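Local coordinates for protein lipoxygenase (Cyanothece sp., PDB 5EK8) that acts as a non-heme iron 9R-lipoxygenase, probably adding both atoms of molecular oxygen to polyunsaturated fatty acids, at residues E368-A373 and K536-I541; L385-H390 and Q557-I562. All blocks are in the same frame, centred on the assembly; numbering follows the deposited sequence.

Followed from the N terminus, the chain runs through helix 337-377, turns into helix 383-391, and much later passes along the loop of residues 536-541 into helix 549-574. Contact 1 closes a loop of 162 residues between 368-373 and 536-541; contact 2 closes one of 166 residues between 385-390 and 557-562. Since their segments alternate along the chain, the two closures cross. Contact 1 ties helix 337-377 to the loop ahead of helix 549-574, and contact 2 ties the next helix, 383-391, to helix 549-574 itself. The centres lie about 12 Å apart, and Tyr370 joins them, its ring packing against Cys558 and Ile562 of contact 2.

Contact 1 (E368-A373 and K536-I541); sequences EQYAVA and KVIRPI
The phenol ring of Tyr370 and the carboxamide of Gln369 both reach for one side chain, Ile538. Its CD1 methyl approaches the ring obliquely at the hydroxyl end, 4.2 Å from Tyr370 CZ. The same methyl lies 3.9 Å from Gln369 NE2, while Ile538 CG1 comes up to Gln369 OE1 at 3.7 Å. This is packing of a loop onto a helix in the helical catalytic domain of a lipoxygenase: residues 368-373 belong to helix 337-377, which also supplies the iron ligands His359 and His364, and residues 536-541 form part of the loop before helix 549-574.

Gln369 CG sits between the backbone N and the carbonyl carbon (chi1 65°), and the chain then runs extended (chi2 -170°), which carries the amide out to meet the isoleucine coming from the opposite direction. NE2 of the amide donates to the backbone O of Gln366, about one turn back in the same helix. With an alanine here, Ile538 would probably lose the amide packed along CG1 and CD1, and the backbone O of Gln366 its side-chain donor. The loop has further ties, among them a salt bridge from Arg539 to Asp436. Across the contact, the closest approach to the tyrosine is that of Ile538 CD1 to Tyr370 OH, at 3.5 Å.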
loop_
_atom_site.group_PDB
_atom_site.type_symbol
_atom_site.label_atom_id
_atom_site.label_comp_id
_atom_site.label_asym_id
_atom_site.label_seq_id
_atom_site.Cartn_x
_atom_site.Cartn_y
_atom_site.Cartn_z
ATOM N N GLU A 368 -2.001 5.249 -1.508
ATOM C CA GLU A 368 -2.686 5.261 -2.800
ATOM C C GLU A 368 -3.037 6.684 -3.247
ATOM O O GLU A 368 -2.957 7.000 -4.433
ATOM C CB GLU A 368 -3.958 4.400 -2.777
ATOM C CG GLU A 368 -4.781 4.533 -4.063
ATOM C CD GLU A 368 -5.583 3.299 -4.417
ATOM O OE1 GLU A 368 -6.159 3.270 -5.526
ATOM O OE2 GLU A 368 -5.639 2.359 -3.601
ATOM N N GLN A 369 -3.406 7.544 -2.299
ATOM C CA GLN A 369 -3.798 8.915 -2.625
ATOM C C GLN A 369 -2.616 9.683 -3.208
ATOM O O GLN A 369 -2.752 10.426 -4.197
ATOM C CB GLN A 369 -4.361 9.633 -1.389
ATOM C CG GLN A 369 -3.387 9.863 -0.246
ATOM C CD GLN A 369 -4.071 10.359 1.025
ATOM O OE1 GLN A 369 -5.066 11.089 0.972
ATOM N NE2 GLN A 369 -3.536 9.957 2.178
ATOM N N TYR A 370 -1.446 9.471 -2.611
ATOM C CA TYR A 370 -0.224 10.077 -3.100
ATOM C C TYR A 370 0.130 9.522 -4.463
ATOM O O TYR A 370 0.619 10.251 -5.320
ATOM C CB TYR A 370 0.921 9.846 -2.129
ATOM C CG TYR A 370 0.759 10.586 -0.833
ATOM C CD1 TYR A 370 0.957 11.966 -0.767
ATOM C CD2 TYR A 370 0.415 9.913 0.328
ATOM C CE1 TYR A 370 0.811 12.653 0.425
ATOM C CE2 TYR A 370 0.263 10.587 1.520
ATOM C CZ TYR A 370 0.463 11.956 1.563
ATOM O OH TYR A 370 0.316 12.607 2.762
ATOM N N ALA A 371 -0.113 8.230 -4.662
ATOM C CA ALA A 371 0.124 7.617 -5.967
ATOM C C ALA A 371 -0.718 8.286 -7.049
ATOM O O ALA A 371 -0.185 8.831 -8.024
ATOM C CB ALA A 371 -0.165 6.127 -5.920
ATOM N N VAL A 372 -2.033 8.254 -6.863
ATOM C CA VAL A 372 -2.958 8.827 -7.829
ATOM C C VAL A 372 -2.626 10.283 -8.140
ATOM O O VAL A 372 -2.487 10.652 -9.309
ATOM C CB VAL A 372 -4.413 8.737 -7.337
ATOM C CG1 VAL A 372 -5.339 9.408 -8.330
ATOM C CG2 VAL A 372 -4.812 7.277 -7.128
ATOM N N ALA A 373 -2.478 11.102 -7.100
ATOM C CA ALA A 373 -2.121 12.507 -7.299
ATOM C C ALA A 373 -0.815 12.650 -8.089
ATOM O O ALA A 373 -0.725 13.443 -9.041
ATOM C CB ALA A 373 -2.005 13.210 -5.968
ATOM N N LYS A 536 -9.887 19.326 5.546
ATOM C CA LYS A 536 -9.305 18.144 4.919
ATOM C C LYS A 536 -8.086 17.613 5.681
ATOM O O LYS A 536 -7.326 18.381 6.274
ATOM C CB LYS A 536 -8.937 18.455 3.470
ATOM C CG LYS A 536 -10.087 19.034 2.661
ATOM C CD LYS A 536 -11.361 18.201 2.794
ATOM C CE LYS A 536 -11.171 16.778 2.266
ATOM N NZ LYS A 536 -10.877 16.747 0.810
ATOM N N VAL A 537 -7.915 16.292 5.659
ATOM C CA VAL A 537 -6.872 15.638 6.445
ATOM C C VAL A 537 -5.468 15.946 5.910
ATOM O O VAL A 537 -4.546 16.169 6.692
ATOM C CB VAL A 537 -7.093 14.100 6.509
ATOM C CG1 VAL A 537 -7.185 13.500 5.123
ATOM C CG2 VAL A 537 -5.988 13.429 7.303
ATOM N N ILE A 538 -5.301 15.988 4.592
ATOM C CA ILE A 538 -3.988 16.294 4.030
ATOM C C ILE A 538 -3.755 17.803 3.933
ATOM O O ILE A 538 -4.556 18.535 3.355
ATOM C CB ILE A 538 -3.787 15.664 2.628
ATOM C CG1 ILE A 538 -3.904 14.142 2.695
ATOM C CG2 ILE A 538 -2.420 16.032 2.072
ATOM C CD1 ILE A 538 -2.913 13.504 3.618
ATOM N N ARG A 539 -2.645 18.256 4.506
ATOM C CA ARG A 539 -2.255 19.655 4.433
ATOM C C ARG A 539 -1.608 19.981 3.088
ATOM O O ARG A 539 -0.885 19.153 2.530
ATOM C CB ARG A 539 -1.306 19.993 5.581
ATOM C CG ARG A 539 -1.942 19.839 6.957
ATOM C CD ARG A 539 -0.967 20.213 8.060
ATOM N NE ARG A 539 -1.571 20.131 9.386
ATOM C CZ ARG A 539 -1.589 19.034 10.135
ATOM N NH1 ARG A 539 -1.033 17.912 9.690
ATOM N NH2 ARG A 539 -2.165 19.058 11.330
ATOM N N PRO A 540 -1.872 21.189 2.557
ATOM C CA PRO A 540 -1.304 21.604 1.268
ATOM C C PRO A 540 0.204 21.855 1.311
ATOM O O PRO A 540 0.709 22.480 2.242
ATOM C CB PRO A 540 -2.051 22.902 0.962
ATOM C CG PRO A 540 -2.440 23.427 2.297
ATOM C CD PRO A 540 -2.755 22.224 3.127
ATOM N N ILE A 541 0.906 21.354 0.298
ATOM C CA ILE A 541 2.342 21.560 0.151
ATOM C C ILE A 541 2.614 22.990 -0.299
ATOM O O ILE A 541 3.542 23.647 0.177
ATOM C CB ILE A 541 2.948 20.565 -0.869
ATOM C CG1 ILE A 541 2.819 19.127 -0.351
ATOM C CG2 ILE A 541 4.399 20.910 -1.179
ATOM C CD1 ILE A 541 3.083 18.072 -1.402
#

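Contact 2 (L385-H390 and Q557-I562)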
loop_
_atom_site.group_PDB
_atom_site.type_symbol
_atom_site.label_atom_id
_atom_site.label_comp_id
_atom_site.label_asym_id
_atom_site.label_seq_id
_atom_site.Cartn_x
_atom_site.Cartn_y
_atom_site.Cartn_z
ATOM N N LEU A 385 10.481 11.792 -11.136
ATOM C CA LEU A 385 11.562 10.813 -11.181
ATOM C C LEU A 385 11.907 10.283 -9.798
ATOM O O LEU A 385 12.449 9.187 -9.655
ATOM C CB LEU A 385 12.807 11.433 -11.824
ATOM C CG LEU A 385 13.051 11.171 -13.313
ATOM C CD1 LEU A 385 11.780 11.332 -14.126
ATOM C CD2 LEU A 385 14.132 12.098 -13.836
ATOM N N MET A 386 11.580 11.067 -8.781
ATOM C CA MET A 386 11.896 10.705 -7.412
ATOM C C MET A 386 10.763 9.929 -6.746
ATOM O O MET A 386 11.014 9.039 -5.930
ATOM C CB MET A 386 12.220 11.961 -6.614
ATOM C CG MET A 386 12.225 11.774 -5.117
ATOM S SD MET A 386 12.694 13.298 -4.293
ATOM C CE MET A 386 12.580 12.780 -2.594
ATOM N N LEU A 387 9.522 10.239 -7.121
ATOM C CA LEU A 387 8.362 9.675 -6.428
ATOM C C LEU A 387 7.724 8.464 -7.115
ATOM O O LEU A 387 7.338 7.507 -6.442
ATOM C CB LEU A 387 7.299 10.755 -6.227
ATOM C CG LEU A 387 7.551 11.723 -5.071
ATOM C CD1 LEU A 387 6.409 12.721 -4.948
ATOM C CD2 LEU A 387 7.739 10.951 -3.776
ATOM N N THR A 388 7.613 8.503 -8.441
ATOM C CA THR A 388 6.941 7.435 -9.188
ATOM C C THR A 388 7.403 5.988 -8.897
ATOM O O THR A 388 6.554 5.104 -8.762
ATOM C CB THR A 388 7.051 7.671 -10.711
ATOM O OG1 THR A 388 8.343 8.200 -11.025
ATOM C CG2 THR A 388 5.995 8.657 -11.171
ATOM N N PRO A 389 8.730 5.730 -8.796
ATOM C CA PRO A 389 9.115 4.326 -8.572
ATOM C C PRO A 389 8.634 3.747 -7.240
ATOM O O PRO A 389 8.537 2.530 -7.102
ATOM C CB PRO A 389 10.646 4.372 -8.607
ATOM C CG PRO A 389 10.994 5.770 -8.279
ATOM C CD PRO A 389 9.917 6.596 -8.906
ATOM N N HIS A 390 8.335 4.609 -6.276
ATOM C CA HIS A 390 7.862 4.155 -4.976
ATOM C C HIS A 390 6.337 4.096 -4.917
ATOM O O HIS A 390 5.767 3.389 -4.089
ATOM C CB HIS A 390 8.393 5.070 -3.874
ATOM C CG HIS A 390 9.874 5.271 -3.923
ATOM N ND1 HIS A 390 10.773 4.257 -3.661
ATOM C CD2 HIS A 390 10.619 6.364 -4.212
ATOM C CE1 HIS A 390 12.002 4.719 -3.784
ATOM N NE2 HIS A 390 11.937 5.997 -4.117
ATOM N N GLN A 557 9.481 17.292 2.949
ATOM C CA GLN A 557 8.908 16.487 4.025
ATOM C C GLN A 557 7.895 15.478 3.491
ATOM O O GLN A 557 7.883 14.319 3.909
ATOM C CB GLN A 557 8.254 17.382 5.085
ATOM C CG GLN A 557 7.390 16.634 6.102
ATOM C CD GLN A 557 8.146 15.537 6.853
ATOM O OE1 GLN A 557 9.374 15.553 6.940
ATOM N NE2 GLN A 557 7.404 14.578 7.399
ATOM N N CYS A 558 7.051 15.923 2.567
ATOM C CA CYS A 558 6.061 15.041 1.960
ATOM C C CYS A 558 6.761 13.888 1.233
ATOM O O CYS A 558 6.347 12.728 1.321
ATOM C CB CYS A 558 5.165 15.826 1.000
ATOM S SG CYS A 558 3.779 14.889 0.306
ATOM N N CYS A 559 7.837 14.222 0.532
ATOM C CA CYS A 559 8.635 13.235 -0.182
ATOM C C CYS A 559 9.246 12.209 0.771
ATOM O O CYS A 559 9.181 10.999 0.519
ATOM C CB CYS A 559 9.724 13.933 -0.989
ATOM S SG CYS A 559 9.104 14.833 -2.441
ATOM N N ARG A 560 9.828 12.700 1.865
ATOM C CA ARG A 560 10.343 11.833 2.926
ATOM C C ARG A 560 9.270 10.878 3.443
ATOM O O ARG A 560 9.508 9.681 3.605
ATOM C CB ARG A 560 10.880 12.662 4.095
ATOM C CG ARG A 560 12.288 13.191 3.915
ATOM C CD ARG A 560 12.807 13.777 5.221
ATOM N NE ARG A 560 12.049 14.949 5.661
ATOM C CZ ARG A 560 12.377 16.207 5.376
ATOM N NH1 ARG A 560 13.450 16.468 4.641
ATOM N NH2 ARG A 560 11.633 17.208 5.824
ATOM N N HIS A 561 8.090 11.426 3.709
ATOM C CA HIS A 561 6.959 10.653 4.211
ATOM C C HIS A 561 6.580 9.512 3.256
ATOM O O HIS A 561 6.559 8.327 3.637
ATOM C CB HIS A 561 5.765 11.587 4.430
ATOM C CG HIS A 561 4.642 10.973 5.201
ATOM N ND1 HIS A 561 4.716 10.721 6.555
ATOM C CD2 HIS A 561 3.411 10.564 4.813
ATOM C CE1 HIS A 561 3.583 10.180 6.965
ATOM N NE2 HIS A 561 2.771 10.077 5.926
ATOM N N ILE A 562 6.296 9.892 2.012
ATOM C CA ILE A 562 5.937 8.953 0.957
ATOM C C ILE A 562 6.968 7.841 0.818
ATOM O O ILE A 562 6.634 6.655 0.910
ATOM C CB ILE A 562 5.786 9.669 -0.401
ATOM C CG1 ILE A 562 4.608 10.644 -0.362
ATOM C CG2 ILE A 562 5.612 8.654 -1.529
ATOM C CD1 ILE A 562 4.550 11.579 -1.561
#
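Gln557 OE1 is held by two nitrogens of Arg560, about one turn further along the same helix: NE and NH2 each donate to it at 3.0 Å, a side-on grip on one atom. The contact itself is apolar helix-helix packing in the catalytic domain, between helix 383-391 and helix 549-574, the latter bearing the iron ligands His570 and Asn574. In the grip, NH2 meets the oxygen in the carbonyl plane on a lone pair, whereas NE is tilted from that plane. Gln557 NE2 is bonded in turn to the carbonyls of Trp437 and Trp440, so both ends of the amide have partners.

The two segments run nearly parallel, at 23°, with axes 10.6 Å apart. Met386 sends an extended chain across, its CG anti to the backbone N (chi1 165°), and the terminal CE lands 3.5 Å from Cys559 CB. Tyr466, Val467 and Phe470 of helix 451-473 also pack on this methionine. Leu387 and Ile562 meet at about a right angle. Here Leu387 CD2 touches both arms of the isoleucine, lying 3.9 Å from Ile562 CG2 and 3.9 Å from Ile562 CD1.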